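Local coordinates for protein V-type ATP synthase alpha chain (Nanoarchaeum equitans Kin4-M, PDB 5BN3) that belongs to the ATP synthase alpha/beta family and holds adenosine-5'-diphosphate between a P-loop nucleotide-binding domain and a helical C-terminal domain, at residues 346-349 and 350-354; 389-392 and 393-397; 406-410 and 411-415; 483-486 and 487-491. All coordinates share one frame; numbering follows the deposited sequence.

In the fold
The four contacts come in series along the chain, and they form two touching pairs. Contacts 1 and 2, about 10 Å apart between centres, lie on helices 349-357 and 389-395 of the nucleotide-binding domain, where the two helices pack together and both reach the chain of NEQ263. Contact 3 ends helix 406-410 of the same domain, its centre about 24 Å from that of contact 2. Contact 4 ends helix 472-489 of the C-terminal domain, with its centre about 12 Å from that of contact 3. A probable backbone hydrogen bond between Tyr414 and Gln491 joins this second pair, and both residues touch ADP, which places its adenine end where the two domains meet.

Contact 1 of 4, residues 346-349 and 350-354; sequences PAYL and LRKLA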
loop_
_atom_site.group_PDB
_atom_site.type_symbol
_atom_site.label_atom_id
_atom_site.label_comp_id
_atom_site.label_asym_id
_atom_site.label_seq_id
_atom_site.Cartn_x
_atom_site.Cartn_y
_atom_site.Cartn_z
ATOM N N PRO A 346 -9.880 -15.766 4.056
ATOM C CA PRO A 346 -11.157 -15.682 4.775
ATOM C C PRO A 346 -10.942 -15.183 6.200
ATOM O O PRO A 346 -9.854 -15.352 6.752
ATOM C CB PRO A 346 -11.652 -17.134 4.785
ATOM C CG PRO A 346 -10.432 -17.967 4.544
ATOM C CD PRO A 346 -9.560 -17.145 3.649
ATOM N N ALA A 347 -11.965 -14.572 6.785
ATOM C CA ALA A 347 -11.846 -14.010 8.125
ATOM C C ALA A 347 -11.663 -15.075 9.203
ATOM O O ALA A 347 -11.241 -14.768 10.320
ATOM C CB ALA A 347 -13.050 -13.135 8.433
ATOM N N TYR A 348 -11.980 -16.324 8.868
ATOM C CA TYR A 348 -11.864 -17.422 9.822
ATOM C C TYR A 348 -10.528 -18.163 9.728
ATOM O O TYR A 348 -10.404 -19.285 10.219
ATOM C CB TYR A 348 -13.039 -18.400 9.668
ATOM C CG TYR A 348 -13.356 -18.795 8.240
ATOM C CD1 TYR A 348 -12.669 -19.824 7.614
ATOM C CD2 TYR A 348 -14.362 -18.154 7.530
ATOM C CE1 TYR A 348 -12.962 -20.193 6.317
ATOM C CE2 TYR A 348 -14.662 -18.519 6.233
ATOM C CZ TYR A 348 -13.958 -19.539 5.633
ATOM O OH TYR A 348 -14.247 -19.910 4.341
ATOM N N LEU A 349 -9.530 -17.532 9.114
ATOM C CA LEU A 349 -8.211 -18.148 8.958
ATOM C C LEU A 349 -7.600 -18.568 10.294
ATOM O O LEU A 349 -7.113 -19.688 10.429
ATOM C CB LEU A 349 -7.254 -17.203 8.223
ATOM C CG LEU A 349 -5.816 -17.707 8.069
ATOM C CD1 LEU A 349 -5.780 -18.989 7.253
ATOM C CD2 LEU A 349 -4.921 -16.650 7.438
ATOM N N LEU A 350 -7.632 -17.669 11.275
ATOM C CA LEU A 350 -7.053 -17.948 12.589
ATOM C C LEU A 350 -7.718 -19.143 13.269
ATOM O O LEU A 350 -7.042 -19.992 13.850
ATOM C CB LEU A 350 -7.147 -16.710 13.487
ATOM C CG LEU A 350 -6.652 -16.892 14.926
ATOM C CD1 LEU A 350 -5.162 -17.175 14.953
ATOM C CD2 LEU A 350 -6.980 -15.675 15.775
ATOM N N ARG A 351 -9.043 -19.208 13.184
ATOM C CA ARG A 351 -9.806 -20.299 13.785
ATOM C C ARG A 351 -9.455 -21.635 13.137
ATOM O O ARG A 351 -9.330 -22.654 13.823
ATOM C CB ARG A 351 -11.309 -20.022 13.651
ATOM C CG ARG A 351 -12.210 -20.979 14.421
ATOM C CD ARG A 351 -13.679 -20.691 14.136
ATOM N NE ARG A 351 -14.054 -21.065 12.774
ATOM C CZ ARG A 351 -15.060 -20.518 12.099
ATOM N NH1 ARG A 351 -15.791 -19.565 12.655
ATOM N NH2 ARG A 351 -15.327 -20.919 10.864
ATOM N N LYS A 352 -9.289 -21.623 11.816
ATOM C CA LYS A 352 -8.943 -22.829 11.071
ATOM C C LYS A 352 -7.547 -23.320 11.429
ATOM O O LYS A 352 -7.342 -24.513 11.644
ATOM C CB LYS A 352 -9.041 -22.578 9.562
ATOM C CG LYS A 352 -10.467 -22.476 9.028
ATOM C CD LYS A 352 -11.180 -23.823 9.096
ATOM C CE LYS A 352 -12.577 -23.747 8.489
ATOM N NZ LYS A 352 -13.209 -25.096 8.378
ATOM N N LEU A 353 -6.590 -22.397 11.483
ATOM C CA LEU A 353 -5.227 -22.725 11.894
ATOM C C LEU A 353 -5.215 -23.314 13.300
ATOM O O LEU A 353 -4.462 -24.244 13.590
ATOM C CB LEU A 353 -4.338 -21.479 11.838
ATOM C CG LEU A 353 -3.963 -20.962 10.447
ATOM C CD1 LEU A 353 -3.222 -19.641 10.545
ATOM C CD2 LEU A 353 -3.109 -21.983 9.715
ATOM N N ALA A 354 -6.064 -22.771 14.169
ATOM C CA ALA A 354 -6.163 -23.246 15.541
ATOM C C ALA A 354 -6.648 -24.693 15.610
ATOM O O ALA A 354 -6.218 -25.448 16.475
ATOM C CB ALA A 354 -7.077 -22.346 16.343
HETATM O O HOH W 1 -8.561 -14.848 10.800
#
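The guanidinium of Arg351 has Tyr348 CB over one face, 3.6 Å above its plane and displaced toward the rim. The guanidinium and phenol planes are nearly parallel, only 3° apart, but the two side chains meet at a slant, and the nearer approach is to CB, with Arg351 NH2 oblique to the ring. One face of the phenol carries Pro346 CB, and at its edge Lys352 CG lies 3.7 Å from Tyr348 CD1. Tyrosine suits this place because the ring offers a face to Pro346 and an edge to Lys352, while its hydroxyl bonds to Glu338. Arginine presents a flat group to Tyr348 CB and sends NH1 to a salt bridge with Glu237 of the chain of NEQ263. The lysine runs beside the ring in the same direction, its aliphatic part giving the contact, and a bend at chi2 (-69°) keeps CE within 4.0 Å of Tyr348 CD1, well out of the ring plane.

Beneath these side chains the helix starts. Lys352 N donates to Tyr348 O at 3.0 Å, and Leu353 N gives Leu349 O an equally long, straighter bond. Leu349 CG and Leu353 CD1 meet at 4.1 Å, one turn apart, both leucines filling the buried side. A water accepts from Leu350 N at 3.0 Å and lies close to Ala347 O, serving an amide of the first turn. Leu349 N closes a type I beta turn on Pro346 O, and the turn leads straight into helix 349-357, with Tyr348 as its N-cap residue.

Contact 2 of 4, residues 389-392 and 393-397; sequences PVTQ and NTLRL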
loop_
_atom_site.group_PDB
_atom_site.type_symbol
_atom_site.label_atom_id
_atom_site.label_comp_id
_atom_site.label_asym_id
_atom_site.label_seq_id
_atom_site.Cartn_x
_atom_site.Cartn_y
_atom_site.Cartn_z
ATOM N N PRO A 389 -0.705 -12.471 7.199
ATOM C CA PRO A 389 -1.661 -13.123 8.108
ATOM C C PRO A 389 -1.317 -14.550 8.547
ATOM O O PRO A 389 -1.508 -14.862 9.724
ATOM C CB PRO A 389 -2.959 -13.142 7.295
ATOM C CG PRO A 389 -2.842 -11.982 6.384
ATOM C CD PRO A 389 -1.385 -11.924 6.008
ATOM N N VAL A 390 -0.858 -15.405 7.636
ATOM C CA VAL A 390 -0.559 -16.791 8.003
ATOM C C VAL A 390 0.530 -16.859 9.072
ATOM O O VAL A 390 0.371 -17.538 10.087
ATOM C CB VAL A 390 -0.157 -17.639 6.777
ATOM C CG1 VAL A 390 0.042 -19.092 7.177
ATOM C CG2 VAL A 390 -1.220 -17.544 5.700
ATOM N N THR A 391 1.629 -16.146 8.845
ATOM C CA THR A 391 2.718 -16.112 9.817
ATOM C C THR A 391 2.253 -15.512 11.140
ATOM O O THR A 391 2.495 -16.079 12.203
ATOM C CB THR A 391 3.911 -15.286 9.299
ATOM O OG1 THR A 391 4.372 -15.827 8.055
ATOM C CG2 THR A 391 5.046 -15.318 10.306
ATOM N N GLN A 392 1.582 -14.364 11.075
ATOM C CA GLN A 392 1.179 -13.654 12.286
ATOM C C GLN A 392 0.138 -14.406 13.108
ATOM O O GLN A 392 0.234 -14.451 14.333
ATOM C CB GLN A 392 0.700 -12.235 11.952
ATOM C CG GLN A 392 1.828 -11.301 11.522
ATOM C CD GLN A 392 2.951 -11.255 12.540
ATOM O OE1 GLN A 392 2.706 -11.227 13.743
ATOM N NE2 GLN A 392 4.192 -11.267 12.062
ATOM N N ASN A 393 -0.854 -14.992 12.442
ATOM C CA ASN A 393 -1.828 -15.833 13.137
ATOM C C ASN A 393 -1.166 -17.026 13.819
ATOM O O ASN A 393 -1.480 -17.352 14.965
ATOM C CB ASN A 393 -2.902 -16.340 12.168
ATOM C CG ASN A 393 -3.893 -15.265 11.773
ATOM O OD1 ASN A 393 -4.014 -14.236 12.440
ATOM N ND2 ASN A 393 -4.624 -15.506 10.690
ATOM N N THR A 394 -0.256 -17.675 13.098
ATOM C CA THR A 394 0.458 -18.837 13.614
ATOM C C THR A 394 1.276 -18.501 14.864
ATOM O O THR A 394 1.349 -19.297 15.799
ATOM C CB THR A 394 1.376 -19.447 12.528
ATOM O OG1 THR A 394 0.589 -19.817 11.387
ATOM C CG2 THR A 394 2.092 -20.674 13.053
ATOM N N LEU A 395 1.869 -17.311 14.889
ATOM C CA LEU A 395 2.693 -16.894 16.026
ATOM C C LEU A 395 1.895 -16.741 17.319
ATOM O O LEU A 395 2.458 -16.786 18.413
ATOM C CB LEU A 395 3.440 -15.595 15.705
ATOM C CG LEU A 395 4.521 -15.719 14.631
ATOM C CD1 LEU A 395 5.370 -14.457 14.558
ATOM C CD2 LEU A 395 5.382 -16.935 14.899
ATOM N N ARG A 396 0.582 -16.565 17.202
ATOM C CA ARG A 396 -0.255 -16.459 18.393
ATOM C C ARG A 396 -0.821 -17.817 18.809
ATOM O O ARG A 396 -1.602 -17.910 19.756
ATOM C CB ARG A 396 -1.369 -15.427 18.183
ATOM C CG ARG A 396 -0.841 -14.029 17.881
ATOM C CD ARG A 396 -1.827 -12.948 18.291
ATOM N NE ARG A 396 -3.141 -13.140 17.688
ATOM C CZ ARG A 396 -3.464 -12.752 16.458
ATOM N NH1 ARG A 396 -2.564 -12.151 15.692
ATOM N NH2 ARG A 396 -4.687 -12.965 15.994
ATOM N N LEU A 397 -0.394 -18.868 18.114
ATOM C CA LEU A 397 -0.862 -20.222 18.404
ATOM C C LEU A 397 0.256 -21.170 18.851
ATOM O O LEU A 397 0.010 -22.108 19.612
ATOM C CB LEU A 397 -1.581 -20.814 17.186
ATOM C CG LEU A 397 -2.877 -20.138 16.731
ATOM C CD1 LEU A 397 -3.352 -20.710 15.400
ATOM C CD2 LEU A 397 -3.959 -20.290 17.786
#
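Val390 O is gripped twice by Thr394, by the hydroxyl OG1 at 2.6 Å and by the backbone N at 3.1 Å. The two donors come from opposite faces of the carbonyl plane, so the oxygen is held between them. The hydroxyl can reach back because OG1 lies beside its own backbone N, anti to the carbonyl carbon (chi1 -58°). Threonine suits a buried helical site for this reason: its hydroxyl is spent on the preceding turn, while the side chain as a whole still packs on Ala220 and Leu353.

The residues on either side keep the same i to i+4 spacing. Asn393 N donates to Pro389 O at 2.8 Å, and the side chain curls over the same oxygen, with CG 3.2 Å from Pro389 O. Its amide nitrogen is nearby too, but badly angled for a bond. Proline at the first turn costs little, since its missing N-H would have no partner inside the helix. Leu395 N bonds to Thr391 O at 3.0 Å, and Leu395 CG rests 3.2 Å from that oxygen, shielding it with carbon. Polar ends lead elsewhere: Thr391 OG1 to Glu388, Gln392 NE2 to Phe386 O, and Arg396 NE to Asn230 of the chain of NEQ263.

Helix 389-395 is thus wedged between other elements of the nucleotide-binding domain. Val390 and Thr391 lie on Val379 of strand 370-379, Thr391 and Thr394 touch strand 218-222 at Pro222 and Ala220, and Asn393 packs against the leucines of helix 349-357.

Contact 3 of 4, residues 406-410 and 411-415; sequences SKLAY and KRHYP. With ADP (adenosine-5'-diphosphate), chain C.
Tyr414 joins the end of helix 406-410 to ADP: its CE1 touches Ala409 CB at 4.2 Å, while one face of the phenol lies over the base where it joins the ribose. N9 of ADP sits 3.6 Å above the ring centre, with Tyr414 CB by C5 and C6 and the hydroxyl end by O4'. The other face rests on the backbone of Arg412. A tyrosine suits this place by its broad flat face. Next to it His413 turns a face to Leu408, whose CD2 makes a CH-pi contact 3.8 Å from the centroid of the His413 ring, 14° off the ring normal. Leucine, branched at its tip, can lay one methyl there.

The backbone that carries them turns out of the helix through a Schellman motif. His413 N donates to Leu408 O and Arg412 N to Ala409 O, each at 2.9 Å, with Arg412 taking the positive phi (62°). Arg412 then folds back, bent at chi2 (58°), and its NH1 bonds to Tyr410 O at 2.8 Å, the oxygen lying in the guanidinium plane. Farther out, Arg412 NH1 and NH2 also bond to Leu321 O and Ser323 O of the chain of NEQ263.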
loop_
_atom_site.group_PDB
_atom_site.type_symbol
_atom_site.label_atom_id
_atom_site.label_comp_id
_atom_site.label_asym_id
_atom_site.label_seq_id
_atom_site.Cartn_x
_atom_site.Cartn_y
_atom_site.Cartn_z
ATOM N N SER A 406 16.853 -14.490 5.073
ATOM C CA SER A 406 17.395 -14.339 3.723
ATOM C C SER A 406 18.892 -14.068 3.718
ATOM O O SER A 406 19.627 -14.636 2.913
ATOM C CB SER A 406 16.692 -13.192 2.996
ATOM O OG SER A 406 15.325 -13.475 2.785
ATOM N N LYS A 407 19.331 -13.192 4.615
ATOM C CA LYS A 407 20.728 -12.772 4.666
ATOM C C LYS A 407 21.677 -13.924 4.998
ATOM O O LYS A 407 22.762 -14.024 4.426
ATOM C CB LYS A 407 20.903 -11.624 5.669
ATOM C CG LYS A 407 20.178 -10.330 5.292
ATOM C CD LYS A 407 18.730 -10.290 5.791
ATOM C CE LYS A 407 18.637 -9.951 7.277
ATOM N NZ LYS A 407 17.223 -9.860 7.751
ATOM N N LEU A 408 21.265 -14.791 5.917
ATOM C CA LEU A 408 22.058 -15.967 6.271
ATOM C C LEU A 408 22.073 -16.988 5.133
ATOM O O LEU A 408 23.126 -17.504 4.770
ATOM C CB LEU A 408 21.524 -16.603 7.557
ATOM C CG LEU A 408 21.662 -15.752 8.824
ATOM C CD1 LEU A 408 20.915 -16.382 9.983
ATOM C CD2 LEU A 408 23.127 -15.569 9.179
ATOM N N ALA A 409 20.900 -17.272 4.572
ATOM C CA ALA A 409 20.793 -18.203 3.450
ATOM C C ALA A 409 21.620 -17.719 2.260
ATOM O O ALA A 409 22.274 -18.513 1.582
ATOM C CB ALA A 409 19.339 -18.380 3.051
ATOM N N TYR A 410 21.572 -16.410 2.022
ATOM C CA TYR A 410 22.351 -15.738 0.984
ATOM C C TYR A 410 23.821 -16.153 1.013
ATOM O O TYR A 410 24.404 -16.481 -0.024
ATOM C CB TYR A 410 22.218 -14.220 1.180
ATOM C CG TYR A 410 22.868 -13.346 0.132
ATOM C CD1 TYR A 410 22.228 -13.077 -1.072
ATOM C CD2 TYR A 410 24.101 -12.749 0.365
ATOM C CE1 TYR A 410 22.812 -12.261 -2.026
ATOM C CE2 TYR A 410 24.691 -11.930 -0.583
ATOM C CZ TYR A 410 24.042 -11.692 -1.776
ATOM O OH TYR A 410 24.624 -10.881 -2.723
ATOM N N LYS A 411 24.412 -16.152 2.203
ATOM C CA LYS A 411 25.826 -16.494 2.349
ATOM C C LYS A 411 26.042 -17.946 2.774
ATOM O O LYS A 411 27.112 -18.302 3.274
ATOM C CB LYS A 411 26.514 -15.536 3.324
ATOM C CG LYS A 411 25.989 -15.586 4.748
ATOM C CD LYS A 411 26.628 -14.484 5.584
ATOM C CE LYS A 411 26.343 -14.669 7.069
ATOM N NZ LYS A 411 26.957 -13.590 7.900
ATOM N N ARG A 412 25.021 -18.773 2.569
ATOM C CA ARG A 412 25.104 -20.215 2.822
ATOM C C ARG A 412 25.384 -20.577 4.286
ATOM O O ARG A 412 26.099 -21.537 4.583
ATOM C CB ARG A 412 26.103 -20.890 1.871
ATOM C CG ARG A 412 25.509 -21.271 0.507
ATOM C CD ARG A 412 24.943 -20.076 -0.238
ATOM N NE ARG A 412 24.338 -20.445 -1.516
ATOM C CZ ARG A 412 23.787 -19.574 -2.355
ATOM N NH1 ARG A 412 23.764 -18.286 -2.053
ATOM N NH2 ARG A 412 23.258 -19.991 -3.496
ATOM N N HIS A 413 24.792 -19.803 5.187
ATOM C CA HIS A 413 24.778 -20.113 6.610
ATOM C C HIS A 413 23.501 -20.900 6.903
ATOM O O HIS A 413 22.416 -20.319 7.015
ATOM C CB HIS A 413 24.819 -18.800 7.400
ATOM C CG HIS A 413 24.633 -18.950 8.878
ATOM N ND1 HIS A 413 25.546 -18.456 9.794
ATOM C CD2 HIS A 413 23.625 -19.475 9.613
ATOM C CE1 HIS A 413 25.120 -18.698 11.012
ATOM N NE2 HIS A 413 23.954 -19.318 10.938
ATOM N N TYR A 414 23.630 -22.222 7.011
ATOM C CA TYR A 414 22.489 -23.090 7.296
ATOM C C TYR A 414 22.713 -23.873 8.588
ATOM O O TYR A 414 23.826 -24.328 8.847
ATOM C CB TYR A 414 22.248 -24.086 6.159
ATOM C CG TYR A 414 22.116 -23.504 4.771
ATOM C CD1 TYR A 414 21.007 -22.751 4.405
ATOM C CD2 TYR A 414 23.084 -23.750 3.812
ATOM C CE1 TYR A 414 20.886 -22.236 3.121
ATOM C CE2 TYR A 414 22.973 -23.243 2.535
ATOM C CZ TYR A 414 21.874 -22.489 2.195
ATOM O OH TYR A 414 21.768 -21.987 0.919
ATOM N N PRO A 415 21.660 -24.035 9.408
ATOM C CA PRO A 415 20.312 -23.465 9.261
ATOM C C PRO A 415 20.314 -21.944 9.351
ATOM O O PRO A 415 20.994 -21.377 10.208
ATOM C CB PRO A 415 19.557 -24.043 10.464
ATOM C CG PRO A 415 20.308 -25.289 10.821
ATOM C CD PRO A 415 21.743 -24.957 10.553
HETATM P PB ADP C . 12.854 -23.809 1.251
HETATM O O1B ADP C . 12.823 -22.814 2.380
HETATM O O2B ADP C . 12.156 -25.109 1.539
HETATM O O3B ADP C . 12.527 -23.204 -0.090
HETATM P PA ADP C . 15.053 -25.663 1.103
HETATM O O1A ADP C . 14.769 -26.396 2.380
HETATM O O2A ADP C . 14.683 -26.290 -0.217
HETATM O O3A ADP C . 14.427 -24.177 1.181
HETATM O "O5'" ADP C . 16.626 -25.322 1.076
HETATM C "C5'" ADP C . 17.149 -24.455 0.070
HETATM C "C4'" ADP C . 18.611 -24.789 -0.199
HETATM O "O4'" ADP C . 19.394 -24.588 0.985
HETATM C "C3'" ADP C . 18.742 -26.245 -0.608
HETATM O "O3'" ADP C . 19.451 -26.326 -1.848
HETATM C "C2'" ADP C . 19.533 -26.895 0.507
HETATM O "O2'" ADP C . 20.526 -27.782 -0.006
HETATM C "C1'" ADP C . 20.178 -25.748 1.266
HETATM N N9 ADP C . 20.166 -26.041 2.719
HETATM C C8 ADP C . 19.183 -25.730 3.584
HETATM N N7 ADP C . 19.491 -26.144 4.839
HETATM C C5 ADP C . 20.701 -26.733 4.788
HETATM C C6 ADP C . 21.613 -27.384 5.756
HETATM N N6 ADP C . 21.286 -27.490 7.070
HETATM N N1 ADP C . 22.784 -27.863 5.278
HETATM C C2 ADP C . 23.121 -27.762 3.977
HETATM N N3 ADP C . 22.342 -27.185 3.045
HETATM C C4 ADP C . 21.142 -26.660 3.386
#

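Contact 4 of 4, residues 483-486 and 487-491; sequences IIRE and GFLQQ. With ADP (adenosine-5'-diphosphate), chain C.
Helix 472-489 widens as it ends: Gly487 N still bonds to Ile483 O at 2.8 Å, but Leu489 N reaches back five residues to Ile484 O, also at 2.8 Å and nearly straight (167°), and Gln490 N does the same to Arg485 O. Glycine suits position 487 because Ile483 O presses in where a side chain would begin.

Ile484 and Leu489 pair at the wider spacing: they lie alongside, pointing the same way, with Ile484 CG2 4.0 Å from Leu489 CG. In an ordinary one-turn contact, Leu489 CD1 also meets the CG of Arg485, whose methylenes serve as apolar surface while NH2 makes a salt bridge to Glu455. Phe488 sets its CB 3.2 Å from Ile484 O, but its ring leads away to an edge-to-face contact with Phe448 and packs on Thr506, Met510 and Ile513 of helix 503-523, a buried, largely apolar setting that suits phenylalanine. Gln490 runs beside Glu486 with the amide and carboxylate planes 44° apart. Gln490 CG lies 3.2 Å from Arg485 O, covering the oxygen that its own backbone N engages.

Beyond the helix, the side-chain amide of Gln491 is held by Arg205 N and Gly203 O. The helix, part of the C-terminal domain, closes in a pi-type turn, and just beyond it Gln491 O accepts from the adenine N6 of ADP at 3.0 Å in the ADP pocket.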
loop_
_atom_site.group_PDB
_atom_site.type_symbol
_atom_site.label_atom_id
_atom_site.label_comp_id
_atom_site.label_asym_id
_atom_site.label_seq_id
_atom_site.Cartn_x
_atom_site.Cartn_y
_atom_site.Cartn_z
ATOM N N ILE A 483 33.058 -17.698 15.666
ATOM C CA ILE A 483 33.249 -19.067 16.136
ATOM C C ILE A 483 31.913 -19.741 16.447
ATOM O O ILE A 483 31.691 -20.900 16.090
ATOM C CB ILE A 483 34.145 -19.106 17.392
ATOM C CG1 ILE A 483 35.543 -18.571 17.069
ATOM C CG2 ILE A 483 34.253 -20.519 17.936
ATOM C CD1 ILE A 483 36.474 -18.552 18.263
ATOM N N ILE A 484 31.029 -19.008 17.116
ATOM C CA ILE A 484 29.707 -19.521 17.456
ATOM C C ILE A 484 28.876 -19.762 16.193
ATOM O O ILE A 484 28.213 -20.793 16.066
ATOM C CB ILE A 484 28.970 -18.556 18.414
ATOM C CG1 ILE A 484 29.685 -18.513 19.770
ATOM C CG2 ILE A 484 27.521 -18.978 18.599
ATOM C CD1 ILE A 484 29.311 -17.324 20.635
ATOM N N ARG A 485 28.923 -18.815 15.259
ATOM C CA ARG A 485 28.177 -18.937 14.009
ATOM C C ARG A 485 28.696 -20.067 13.121
ATOM O O ARG A 485 27.921 -20.909 12.670
ATOM C CB ARG A 485 28.182 -17.609 13.242
ATOM C CG ARG A 485 27.258 -16.547 13.831
ATOM C CD ARG A 485 27.233 -15.272 12.991
ATOM N NE ARG A 485 28.457 -14.484 13.121
ATOM C CZ ARG A 485 29.446 -14.483 12.235
ATOM N NH1 ARG A 485 29.360 -15.229 11.142
ATOM N NH2 ARG A 485 30.521 -13.735 12.436
ATOM N N GLU A 486 30.005 -20.093 12.880
ATOM C CA GLU A 486 30.592 -21.063 11.954
ATOM C C GLU A 486 30.870 -22.430 12.576
ATOM O O GLU A 486 30.972 -23.428 11.864
ATOM C CB GLU A 486 31.878 -20.506 11.324
ATOM C CG GLU A 486 31.666 -19.314 10.398
ATOM C CD GLU A 486 32.957 -18.827 9.758
ATOM O OE1 GLU A 486 34.025 -19.414 10.036
ATOM O OE2 GLU A 486 32.904 -17.856 8.974
ATOM N N GLY A 487 30.995 -22.479 13.900
ATOM C CA GLY A 487 31.351 -23.716 14.573
ATOM C C GLY A 487 30.237 -24.374 15.366
ATOM O O GLY A 487 30.330 -25.555 15.699
ATOM N N PHE A 488 29.181 -23.621 15.667
ATOM C CA PHE A 488 28.093 -24.142 16.490
ATOM C C PHE A 488 26.718 -24.034 15.823
ATOM O O PHE A 488 26.006 -25.031 15.690
ATOM C CB PHE A 488 28.076 -23.436 17.847
ATOM C CG PHE A 488 27.065 -23.989 18.805
ATOM C CD1 PHE A 488 27.289 -25.199 19.440
ATOM C CD2 PHE A 488 25.895 -23.297 19.077
ATOM C CE1 PHE A 488 26.361 -25.714 20.324
ATOM C CE2 PHE A 488 24.964 -23.807 19.961
ATOM C CZ PHE A 488 25.196 -25.017 20.585
ATOM N N LEU A 489 26.346 -22.824 15.420
ATOM C CA LEU A 489 25.026 -22.584 14.837
ATOM C C LEU A 489 24.874 -23.257 13.476
ATOM O O LEU A 489 23.869 -23.923 13.213
ATOM C CB LEU A 489 24.748 -21.082 14.726
ATOM C CG LEU A 489 24.710 -20.325 16.054
ATOM C CD1 LEU A 489 24.419 -18.849 15.839
ATOM C CD2 LEU A 489 23.669 -20.938 16.963
ATOM N N GLN A 490 25.873 -23.091 12.614
ATOM C CA GLN A 490 25.856 -23.735 11.305
ATOM C C GLN A 490 25.952 -25.248 11.444
ATOM O O GLN A 490 26.699 -25.762 12.281
ATOM C CB GLN A 490 26.994 -23.209 10.422
ATOM C CG GLN A 490 26.754 -21.813 9.861
ATOM C CD GLN A 490 27.891 -21.332 8.978
ATOM O OE1 GLN A 490 28.659 -22.133 8.442
ATOM N NE2 GLN A 490 28.005 -20.018 8.826
ATOM N N GLN A 491 25.186 -25.955 10.620
ATOM C CA GLN A 491 25.164 -27.411 10.652
ATOM C C GLN A 491 24.821 -27.957 9.269
ATOM O O GLN A 491 23.728 -27.717 8.748
ATOM C CB GLN A 491 24.163 -27.908 11.702
ATOM C CG GLN A 491 24.202 -29.412 11.942
ATOM C CD GLN A 491 23.467 -29.829 13.201
ATOM O OE1 GLN A 491 23.156 -29.001 14.059
ATOM N NE2 GLN A 491 23.185 -31.122 13.317
HETATM P PB ADP C . 12.854 -23.809 1.251
HETATM O O1B ADP C . 12.823 -22.814 2.380
HETATM O O2B ADP C . 12.156 -25.109 1.539
HETATM O O3B ADP C . 12.527 -23.204 -0.090
HETATM P PA ADP C . 15.053 -25.663 1.103
HETATM O O1A ADP C . 14.769 -26.396 2.380
HETATM O O2A ADP C . 14.683 -26.290 -0.217
HETATM O O3A ADP C . 14.427 -24.177 1.181
HETATM O "O5'" ADP C . 16.626 -25.322 1.076
HETATM C "C5'" ADP C . 17.149 -24.455 0.070
HETATM C "C4'" ADP C . 18.611 -24.789 -0.199
HETATM O "O4'" ADP C . 19.394 -24.588 0.985
HETATM C "C3'" ADP C . 18.742 -26.245 -0.608
HETATM O "O3'" ADP C . 19.451 -26.326 -1.848
HETATM C "C2'" ADP C . 19.533 -26.895 0.507
HETATM O "O2'" ADP C . 20.526 -27.782 -0.006
HETATM C "C1'" ADP C . 20.178 -25.748 1.266
HETATM N N9 ADP C . 20.166 -26.041 2.719
HETATM C C8 ADP C . 19.183 -25.730 3.584
HETATM N N7 ADP C . 19.491 -26.144 4.839
HETATM C C5 ADP C . 20.701 -26.733 4.788
HETATM C C6 ADP C . 21.613 -27.384 5.756
HETATM N N6 ADP C . 21.286 -27.490 7.070
HETATM N N1 ADP C . 22.784 -27.863 5.278
HETATM C C2 ADP C . 23.121 -27.762 3.977
HETATM N N3 ADP C . 22.342 -27.185 3.045
HETATM C C4 ADP C . 21.142 -26.660 3.386
#